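Local structure of putative protein (Aquifex aeolicus, 1T6T) at residues E21-V26 with I40-D45; F69-H74 with N96-L101. The protein is of unknown function but carries a Toprim domain related to that of RNase M5, and so probably acts on nucleic acid with the help of metal ions. All blocks are in the same frame, centred on the assembly; numbering follows the deposited sequence.

Contact 1 (E21-V26 with I40-D45); sequences EAVILV and IKNVID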
ATOM      1  N   GLU B  21     -22.192   8.730   8.632  1.00 15.57           N
ATOM      2  CA  GLU B  21     -21.865   8.858  10.051  1.00 18.29           C
ATOM      3  C   GLU B  21     -20.416   8.492  10.372  1.00 16.61           C
ATOM      4  O   GLU B  21     -19.920   8.786  11.460  1.00 19.40           O
ATOM      5  CB  GLU B  21     -22.785   7.957  10.880  1.00 21.44           C
ATOM      6  CG  GLU B  21     -24.267   8.114  10.584  1.00 30.87           C
ATOM      7  CD  GLU B  21     -24.795   9.490  10.935  1.00 36.62           C
ATOM      8  OE1 GLU B  21     -24.633   9.911  12.103  1.00 39.55           O
ATOM      9  OE2 GLU B  21     -25.379  10.146  10.045  1.00 40.83           O
ATOM     10  N   ALA B  22     -19.743   7.835   9.435  1.00 14.88           N
ATOM     11  CA  ALA B  22     -18.359   7.424   9.645  1.00 14.35           C
ATOM     12  C   ALA B  22     -17.574   7.455   8.340  1.00 13.40           C
ATOM     13  O   ALA B  22     -18.141   7.273   7.265  1.00 14.60           O
ATOM     14  CB  ALA B  22     -18.321   6.021  10.238  1.00 14.74           C
ATOM     15  N   VAL B  23     -16.269   7.683   8.444  1.00 12.59           N
ATOM     16  CA  VAL B  23     -15.406   7.727   7.274  1.00 13.24           C
ATOM     17  C   VAL B  23     -14.894   6.327   6.967  1.00 12.41           C
ATOM     18  O   VAL B  23     -14.588   5.549   7.870  1.00 13.74           O
ATOM     19  CB  VAL B  23     -14.185   8.650   7.497  1.00 15.37           C
ATOM     20  CG1 VAL B  23     -13.326   8.690   6.239  1.00 14.64           C
ATOM     21  CG2 VAL B  23     -14.646  10.046   7.844  1.00 17.03           C
ATOM     22  N   ILE B  24     -14.810   6.011   5.683  1.00 10.32           N
ATOM     23  CA  ILE B  24     -14.326   4.713   5.241  1.00 10.04           C
ATOM     24  C   ILE B  24     -12.864   4.852   4.842  1.00 10.56           C
ATOM     25  O   ILE B  24     -12.492   5.801   4.146  1.00 10.74           O
ATOM     26  CB  ILE B  24     -15.126   4.222   4.012  1.00  9.41           C
ATOM     27  CG1 ILE B  24     -16.583   3.976   4.415  1.00 11.03           C
ATOM     28  CG2 ILE B  24     -14.469   2.968   3.426  1.00 12.78           C
ATOM     29  CD1 ILE B  24     -17.529   3.786   3.243  1.00 12.99           C
ATOM     30  N   LEU B  25     -12.040   3.906   5.282  1.00 10.83           N
ATOM     31  CA  LEU B  25     -10.621   3.918   4.941  1.00 11.40           C
ATOM     32  C   LEU B  25     -10.294   2.727   4.051  1.00 10.41           C
ATOM     33  O   LEU B  25     -10.632   1.585   4.374  1.00 11.42           O
ATOM     34  CB  LEU B  25      -9.751   3.849   6.200  1.00 13.32           C
ATOM     35  CG  LEU B  25      -9.893   4.943   7.258  1.00 18.15           C
ATOM     36  CD1 LEU B  25      -8.775   4.781   8.288  1.00 21.46           C
ATOM     37  CD2 LEU B  25      -9.813   6.319   6.616  1.00 21.48           C
ATOM     38  N   VAL B  26      -9.652   3.002   2.921  1.00  9.82           N
ATOM     39  CA  VAL B  26      -9.249   1.953   1.994  1.00  9.60           C
ATOM     40  C   VAL B  26      -7.785   2.178   1.670  1.00 10.33           C
ATOM     41  O   VAL B  26      -7.210   3.204   2.023  1.00 11.00           O
ATOM     42  CB  VAL B  26     -10.083   1.962   0.673  1.00 10.21           C
ATOM     43  CG1 VAL B  26     -11.556   1.709   0.983  1.00 10.27           C
ATOM     44  CG2 VAL B  26      -9.898   3.281  -0.070  1.00  9.60           C
ATOM     45  N   ILE B  40     -20.756   6.139  -2.833  1.00 15.86           N
ATOM     46  CA  ILE B  40     -20.152   6.139  -1.507  1.00 14.20           C
ATOM     47  C   ILE B  40     -18.910   7.005  -1.686  1.00 14.28           C
ATOM     48  O   ILE B  40     -17.911   6.574  -2.266  1.00 14.47           O
ATOM     49  CB  ILE B  40     -19.783   4.713  -1.053  1.00 13.40           C
ATOM     50  CG1 ILE B  40     -21.066   3.879  -0.912  1.00 12.61           C
ATOM     51  CG2 ILE B  40     -19.047   4.766   0.287  1.00 12.37           C
ATOM     52  CD1 ILE B  40     -20.835   2.426  -0.538  1.00 13.20           C
ATOM     53  N   LYS B  41     -18.992   8.235  -1.187  1.00 13.60           N
ATOM     54  CA  LYS B  41     -17.928   9.221  -1.338  1.00 14.29           C
ATOM     55  C   LYS B  41     -17.057   9.552  -0.125  1.00 12.72           C
ATOM     56  O   LYS B  41     -15.935  10.026  -0.290  1.00 13.08           O
ATOM     57  CB  LYS B  41     -18.545  10.522  -1.858  1.00 16.69           C
ATOM     58  CG  LYS B  41     -19.376  10.355  -3.128  1.00 21.98           C
ATOM     59  CD  LYS B  41     -18.501  10.008  -4.318  1.00 27.01           C
ATOM     60  CE  LYS B  41     -17.524  11.138  -4.627  1.00 30.53           C
ATOM     61  NZ  LYS B  41     -16.640  10.832  -5.789  1.00 31.24           N
ATOM     62  N   ASN B  42     -17.566   9.318   1.081  1.00 11.83           N
ATOM     63  CA  ASN B  42     -16.817   9.634   2.295  1.00 10.76           C
ATOM     64  C   ASN B  42     -15.762   8.559   2.519  1.00 11.64           C
ATOM     65  O   ASN B  42     -15.851   7.754   3.445  1.00 10.27           O
ATOM     66  CB  ASN B  42     -17.785   9.727   3.482  1.00 12.16           C
ATOM     67  CG  ASN B  42     -17.135  10.298   4.729  1.00 11.81           C
ATOM     68  OD1 ASN B  42     -16.100  10.965   4.659  1.00 11.75           O
ATOM     69  ND2 ASN B  42     -17.751  10.052   5.880  1.00 11.73           N
ATOM     70  N   VAL B  43     -14.744   8.582   1.661  1.00 12.17           N
ATOM     71  CA  VAL B  43     -13.677   7.591   1.685  1.00 11.02           C
ATOM     72  C   VAL B  43     -12.297   8.229   1.610  1.00 10.50           C
ATOM     73  O   VAL B  43     -12.095   9.207   0.894  1.00 10.61           O
ATOM     74  CB  VAL B  43     -13.818   6.628   0.474  1.00 11.65           C
ATOM     75  CG1 VAL B  43     -12.744   5.543   0.532  1.00 10.76           C
ATOM     76  CG2 VAL B  43     -15.204   6.008   0.453  1.00 12.74           C
ATOM     77  N   ILE B  44     -11.355   7.678   2.364  1.00  9.55           N
ATOM     78  CA  ILE B  44      -9.980   8.162   2.341  1.00 10.81           C
ATOM     79  C   ILE B  44      -9.099   7.002   1.911  1.00 11.27           C
ATOM     80  O   ILE B  44      -9.207   5.903   2.459  1.00 12.77           O
ATOM     81  CB  ILE B  44      -9.486   8.628   3.734  1.00 11.17           C
ATOM     82  CG1 ILE B  44     -10.251   9.877   4.177  1.00 12.07           C
ATOM     83  CG2 ILE B  44      -7.977   8.921   3.682  1.00 12.74           C
ATOM     84  CD1 ILE B  44      -9.855  10.363   5.558  1.00 14.24           C
ATOM     85  N   ASP B  45      -8.248   7.239   0.920  1.00 11.42           N
ATOM     86  CA  ASP B  45      -7.328   6.199   0.464  1.00 12.79           C
ATOM     87  C   ASP B  45      -5.982   6.446   1.139  1.00 12.91           C
ATOM     88  O   ASP B  45      -5.467   7.566   1.134  1.00 13.57           O
ATOM     89  CB  ASP B  45      -7.214   6.201  -1.070  1.00 13.88           C
ATOM     90  CG  ASP B  45      -6.877   7.568  -1.649  1.00 19.35           C
ATOM     91  OD1 ASP B  45      -7.371   8.594  -1.137  1.00 22.16           O
ATOM     92  OD2 ASP B  45      -6.128   7.607  -2.645  1.00 20.26           O
TER

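Contact 2 (F69-H74 with N96-L101); sequences FDLDTH and NFRNFL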
ATOM      1  N   PHE B  69      -9.977  -2.545   4.293  1.00 15.58           N
ATOM      2  CA  PHE B  69      -8.789  -2.962   3.566  1.00 16.32           C
ATOM      3  C   PHE B  69      -9.030  -4.353   2.999  1.00 16.73           C
ATOM      4  O   PHE B  69      -9.885  -5.092   3.493  1.00 15.61           O
ATOM      5  CB  PHE B  69      -7.588  -2.944   4.504  1.00 16.18           C
ATOM      6  CG  PHE B  69      -7.269  -1.578   5.013  1.00 16.34           C
ATOM      7  CD1 PHE B  69      -6.725  -0.620   4.162  1.00 15.73           C
ATOM      8  CD2 PHE B  69      -7.569  -1.221   6.322  1.00 15.76           C
ATOM      9  CE1 PHE B  69      -6.492   0.677   4.609  1.00 18.05           C
ATOM     10  CE2 PHE B  69      -7.338   0.074   6.778  1.00 17.52           C
ATOM     11  CZ  PHE B  69      -6.800   1.024   5.921  1.00 16.92           C
ATOM     12  N   ASP B  70      -8.295  -4.703   1.949  1.00 16.01           N
ATOM     13  CA  ASP B  70      -8.462  -6.006   1.322  1.00 17.10           C
ATOM     14  C   ASP B  70      -8.268  -7.139   2.318  1.00 16.91           C
ATOM     15  O   ASP B  70      -7.646  -6.962   3.361  1.00 17.19           O
ATOM     16  CB  ASP B  70      -7.499  -6.160   0.144  1.00 18.72           C
ATOM     17  CG  ASP B  70      -7.741  -5.122  -0.940  1.00 20.84           C
ATOM     18  OD1 ASP B  70      -8.865  -4.582  -1.008  1.00 23.57           O
ATOM     19  OD2 ASP B  70      -6.814  -4.855  -1.729  1.00 28.81           O
ATOM     20  N   LEU B  71      -8.816  -8.302   1.983  1.00 16.95           N
ATOM     21  CA  LEU B  71      -8.745  -9.462   2.855  1.00 18.83           C
ATOM     22  C   LEU B  71      -7.531 -10.353   2.629  1.00 21.30           C
ATOM     23  O   LEU B  71      -7.519 -11.500   3.060  1.00 25.04           O
ATOM     24  CB  LEU B  71     -10.028 -10.290   2.722  1.00 18.99           C
ATOM     25  CG  LEU B  71     -11.307  -9.595   3.203  1.00 21.04           C
ATOM     26  CD1 LEU B  71     -12.507 -10.488   2.959  1.00 22.92           C
ATOM     27  CD2 LEU B  71     -11.186  -9.269   4.682  1.00 22.18           C
ATOM     28  N   ASP B  72      -6.514  -9.828   1.958  1.00 22.27           N
ATOM     29  CA  ASP B  72      -5.302 -10.601   1.723  1.00 25.21           C
ATOM     30  C   ASP B  72      -4.289 -10.242   2.811  1.00 25.36           C
ATOM     31  O   ASP B  72      -4.569  -9.408   3.672  1.00 23.27           O
ATOM     32  CB  ASP B  72      -4.748 -10.310   0.321  1.00 26.66           C
ATOM     33  CG  ASP B  72      -4.321  -8.870   0.138  1.00 28.99           C
ATOM     34  OD1 ASP B  72      -4.797  -7.994   0.888  1.00 28.44           O
ATOM     35  OD2 ASP B  72      -3.510  -8.611  -0.777  1.00 34.41           O
ATOM     36  N   THR B  73      -3.122 -10.877   2.788  1.00 25.41           N
ATOM     37  CA  THR B  73      -2.102 -10.614   3.799  1.00 25.22           C
ATOM     38  C   THR B  73      -1.734  -9.140   3.895  1.00 22.27           C
ATOM     39  O   THR B  73      -1.628  -8.588   4.990  1.00 22.27           O
ATOM     40  CB  THR B  73      -0.821 -11.416   3.518  1.00 27.36           C
ATOM     41  OG1 THR B  73      -1.136 -12.811   3.482  1.00 29.76           O
ATOM     42  CG2 THR B  73       0.216 -11.166   4.607  1.00 28.90           C
ATOM     43  N   HIS B  74      -1.531  -8.512   2.744  1.00 21.00           N
ATOM     44  CA  HIS B  74      -1.168  -7.103   2.685  1.00 21.75           C
ATOM     45  C   HIS B  74      -2.240  -6.236   3.347  1.00 20.45           C
ATOM     46  O   HIS B  74      -1.929  -5.330   4.120  1.00 19.02           O
ATOM     47  CB  HIS B  74      -0.965  -6.697   1.220  1.00 24.45           C
ATOM     48  CG  HIS B  74      -0.583  -5.262   1.029  1.00 28.04           C
ATOM     49  ND1 HIS B  74      -1.513  -4.252   0.916  1.00 28.98           N
ATOM     50  CD2 HIS B  74       0.630  -4.671   0.922  1.00 29.66           C
ATOM     51  CE1 HIS B  74      -0.889  -3.099   0.746  1.00 31.47           C
ATOM     52  NE2 HIS B  74       0.412  -3.326   0.747  1.00 30.40           N
ATOM     53  N   ASN B  96     -16.999  -4.275  11.309  1.00 16.08           N
ATOM     54  CA  ASN B  96     -18.146  -5.089  10.928  1.00 17.56           C
ATOM     55  C   ASN B  96     -18.341  -5.263   9.428  1.00 15.98           C
ATOM     56  O   ASN B  96     -18.668  -6.352   8.973  1.00 16.72           O
ATOM     57  CB  ASN B  96     -19.433  -4.529  11.539  1.00 21.43           C
ATOM     58  CG  ASN B  96     -19.421  -4.566  13.054  1.00 25.11           C
ATOM     59  OD1 ASN B  96     -18.959  -5.532  13.658  1.00 27.28           O
ATOM     60  ND2 ASN B  96     -19.940  -3.516  13.676  1.00 27.42           N
ATOM     61  N   PHE B  97     -18.148  -4.202   8.655  1.00 14.75           N
ATOM     62  CA  PHE B  97     -18.337  -4.305   7.215  1.00 13.10           C
ATOM     63  C   PHE B  97     -17.290  -5.188   6.565  1.00 13.19           C
ATOM     64  O   PHE B  97     -17.608  -6.018   5.708  1.00 14.21           O
ATOM     65  CB  PHE B  97     -18.339  -2.911   6.585  1.00 13.83           C
ATOM     66  CG  PHE B  97     -19.611  -2.155   6.826  1.00 12.25           C
ATOM     67  CD1 PHE B  97     -20.741  -2.408   6.055  1.00 16.15           C
ATOM     68  CD2 PHE B  97     -19.692  -1.218   7.850  1.00 14.31           C
ATOM     69  CE1 PHE B  97     -21.940  -1.736   6.302  1.00 16.16           C
ATOM     70  CE2 PHE B  97     -20.884  -0.541   8.106  1.00 15.33           C
ATOM     71  CZ  PHE B  97     -22.009  -0.802   7.329  1.00 17.18           C
ATOM     72  N   ARG B  98     -16.041  -5.014   6.974  1.00 12.45           N
ATOM     73  CA  ARG B  98     -14.959  -5.815   6.430  1.00 13.17           C
ATOM     74  C   ARG B  98     -15.134  -7.274   6.848  1.00 13.90           C
ATOM     75  O   ARG B  98     -14.974  -8.182   6.036  1.00 13.29           O
ATOM     76  CB  ARG B  98     -13.609  -5.288   6.928  1.00 11.71           C
ATOM     77  CG  ARG B  98     -12.409  -6.048   6.377  1.00 10.61           C
ATOM     78  CD  ARG B  98     -11.110  -5.320   6.697  1.00 14.25           C
ATOM     79  NE  ARG B  98      -9.938  -5.986   6.128  1.00 15.10           N
ATOM     80  CZ  ARG B  98      -9.259  -6.957   6.728  1.00 17.56           C
ATOM     81  NH1 ARG B  98      -9.629  -7.386   7.926  1.00 17.30           N
ATOM     82  NH2 ARG B  98      -8.201  -7.494   6.133  1.00 17.23           N
ATOM     83  N   ASN B  99     -15.465  -7.498   8.115  1.00 15.89           N
ATOM     84  CA  ASN B  99     -15.641  -8.864   8.598  1.00 17.26           C
ATOM     85  C   ASN B  99     -16.781  -9.587   7.901  1.00 17.34           C
ATOM     86  O   ASN B  99     -16.733 -10.805   7.733  1.00 18.20           O
ATOM     87  CB  ASN B  99     -15.868  -8.888  10.111  1.00 18.19           C
ATOM     88  CG  ASN B  99     -14.615  -8.552  10.890  1.00 18.40           C
ATOM     89  OD1 ASN B  99     -13.498  -8.687  10.383  1.00 18.56           O
ATOM     90  ND2 ASN B  99     -14.791  -8.125  12.134  1.00 19.80           N
ATOM     91  N   PHE B 100     -17.803  -8.845   7.495  1.00 17.57           N
ATOM     92  CA  PHE B 100     -18.937  -9.454   6.815  1.00 19.72           C
ATOM     93  C   PHE B 100     -18.514 -10.046   5.467  1.00 19.46           C
ATOM     94  O   PHE B 100     -19.000 -11.105   5.066  1.00 19.94           O
ATOM     95  CB  PHE B 100     -20.047  -8.426   6.599  1.00 22.42           C
ATOM     96  CG  PHE B 100     -21.421  -9.030   6.560  1.00 28.03           C
ATOM     97  CD1 PHE B 100     -22.080  -9.361   7.740  1.00 30.32           C
ATOM     98  CD2 PHE B 100     -22.041  -9.304   5.345  1.00 29.74           C
ATOM     99  CE1 PHE B 100     -23.341  -9.961   7.711  1.00 32.06           C
ATOM    100  CE2 PHE B 100     -23.301  -9.903   5.306  1.00 30.64           C
ATOM    101  CZ  PHE B 100     -23.951 -10.232   6.492  1.00 31.19           C
ATOM    102  N   LEU B 101     -17.601  -9.368   4.779  1.00 16.84           N
ATOM    103  CA  LEU B 101     -17.128  -9.833   3.479  1.00 17.40           C
ATOM    104  C   LEU B 101     -16.370 -11.155   3.558  1.00 18.80           C
ATOM    105  O   LEU B 101     -16.232 -11.859   2.555  1.00 18.44           O
ATOM    106  CB  LEU B 101     -16.227  -8.774   2.829  1.00 17.21           C
ATOM    107  CG  LEU B 101     -16.852  -7.417   2.485  1.00 17.49           C
ATOM    108  CD1 LEU B 101     -15.795  -6.509   1.864  1.00 15.71           C
ATOM    109  CD2 LEU B 101     -18.016  -7.612   1.528  1.00 17.09           C
TER

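Contact 1 (E21-V26 with I40-D45)
Ile24 and Val43 stand side by side on one face of the sheet, joined there by Val26, while Leu25 and Ile44 pair on the other. On the first face Val26 and Val43 cross nearly at a right angle, Val26 CG2 lying 3.7 Å from Val43 CG1. Val43 CG1 is anti to its backbone N (chi1 -177°), which sets it beside the Ile24 carbonyl. Toward the start of the 40-45 segment, the end of Ile24 crosses Ile40 at a similar angle, and Ile24 CD1 meets Ile40 CG2 at 3.5 Å, a tight fit; Leu15 of helix 8-18 touches both. On the second face Leu25 and Ile44 run alongside and point the same way, with Leu25 CD2 3.7 Å from Ile44 CB, under helix 51-58.

Three backbone bonds fix this parallel register. Ile24 N gives to Asn42 O (3.0 Å), Ile44 N to Ile24 O (2.8 Å) and Val26 N to Ile44 O (3.0 Å), the last two nearly along the C=O axes. Asn42 centres an inverse gamma turn just before its strand. Its CG is anti to the backbone N (chi1 -170°), so the amide lies across Val23, with OD1 3.6 Å from Val23 CG2, and ND2 bonds to Ser19 O. An alanine here would remove that amide and would probably loosen both the tie to Ser19 and the packing over Val23. With helix 29-36 linking the two parallel strands, this is a beta-alpha-beta crossover, which supplies two neighbouring strands of the parallel sheet of the Toprim fold.

Contact 2 (F69-H74 with N96-L101)
Asp70, Leu71 and Asp72 form an Asp-x-Asp sequence, the signature that Toprim enzymes place after a core strand and commonly use to hold metal; here one arginine grips the backbone at the entry to the motif, at Phe69 and Asp70. Arg98 leaves helix 96-101 with CG anti to the backbone N (chi1 -179°) and stays extended as far as NE, where chi4 of -87° swings the guanidinium across the line of the chain. Its edge then spans two successive carbonyls. NE bonds to Phe69 O at 2.8 Å and NH2 to Asp70 O at 2.9 Å, the second the straighter, with 164° at the hydrogen. Both acceptors sit close to the guanidinium plane, yet the donors approach from above each carbonyl plane rather than along a lone pair. Two bonds to successive carbonyls fix how the guanidinium plane is turned.

Leu71 reaches Arg98 tip to tip: CD2 covers the centre of one guanidinium face, 3.6 Å from Arg98 CZ. The other branch, CD1, turns to Leu101 CB at 4.1 Å, so the leucine touches two successive inward-facing positions of the helix. NH2 also forms a salt bridge with Glu76, which probably offsets the buried charge. The motif's own carboxylates are engaged elsewhere: Asp70 accepts from His108 ND1 and Ile109 N, and Asp72 N-caps helix 73-88 through Gly75 N. The contact therefore ties the loop between strand 64-67 and helix 73-88 to helix 96-101, which follows edge strand 92-94; the Phe69 ring packs on Ile78 and Met82 farther along helix 73-88, and Leu101 rests against Trp11 of helix 8-18.

In the fold
The two contacts share one core, their centres about 15 Å apart, and Phe69 bridges them. Its ring lies over the end of strand 23-26, with CE1 3.5 Å from Val26 C and CZ 4.1 Å from Leu25 CB, so contact 1 gives a floor to the residue whose carbonyl is held in contact 2. Strand 64-67, beside 23-26 in the sheet, leads, through Leu68, into the 69-74 segment. The ends of strands 23-26 and 64-67 thus lie together, as in Toprim relatives, where the acidic residues following such strands make the catalytic site. Beyond contact 2, the His74 ring meets His74 of the second subunit, placing this edge beside the dimer interface.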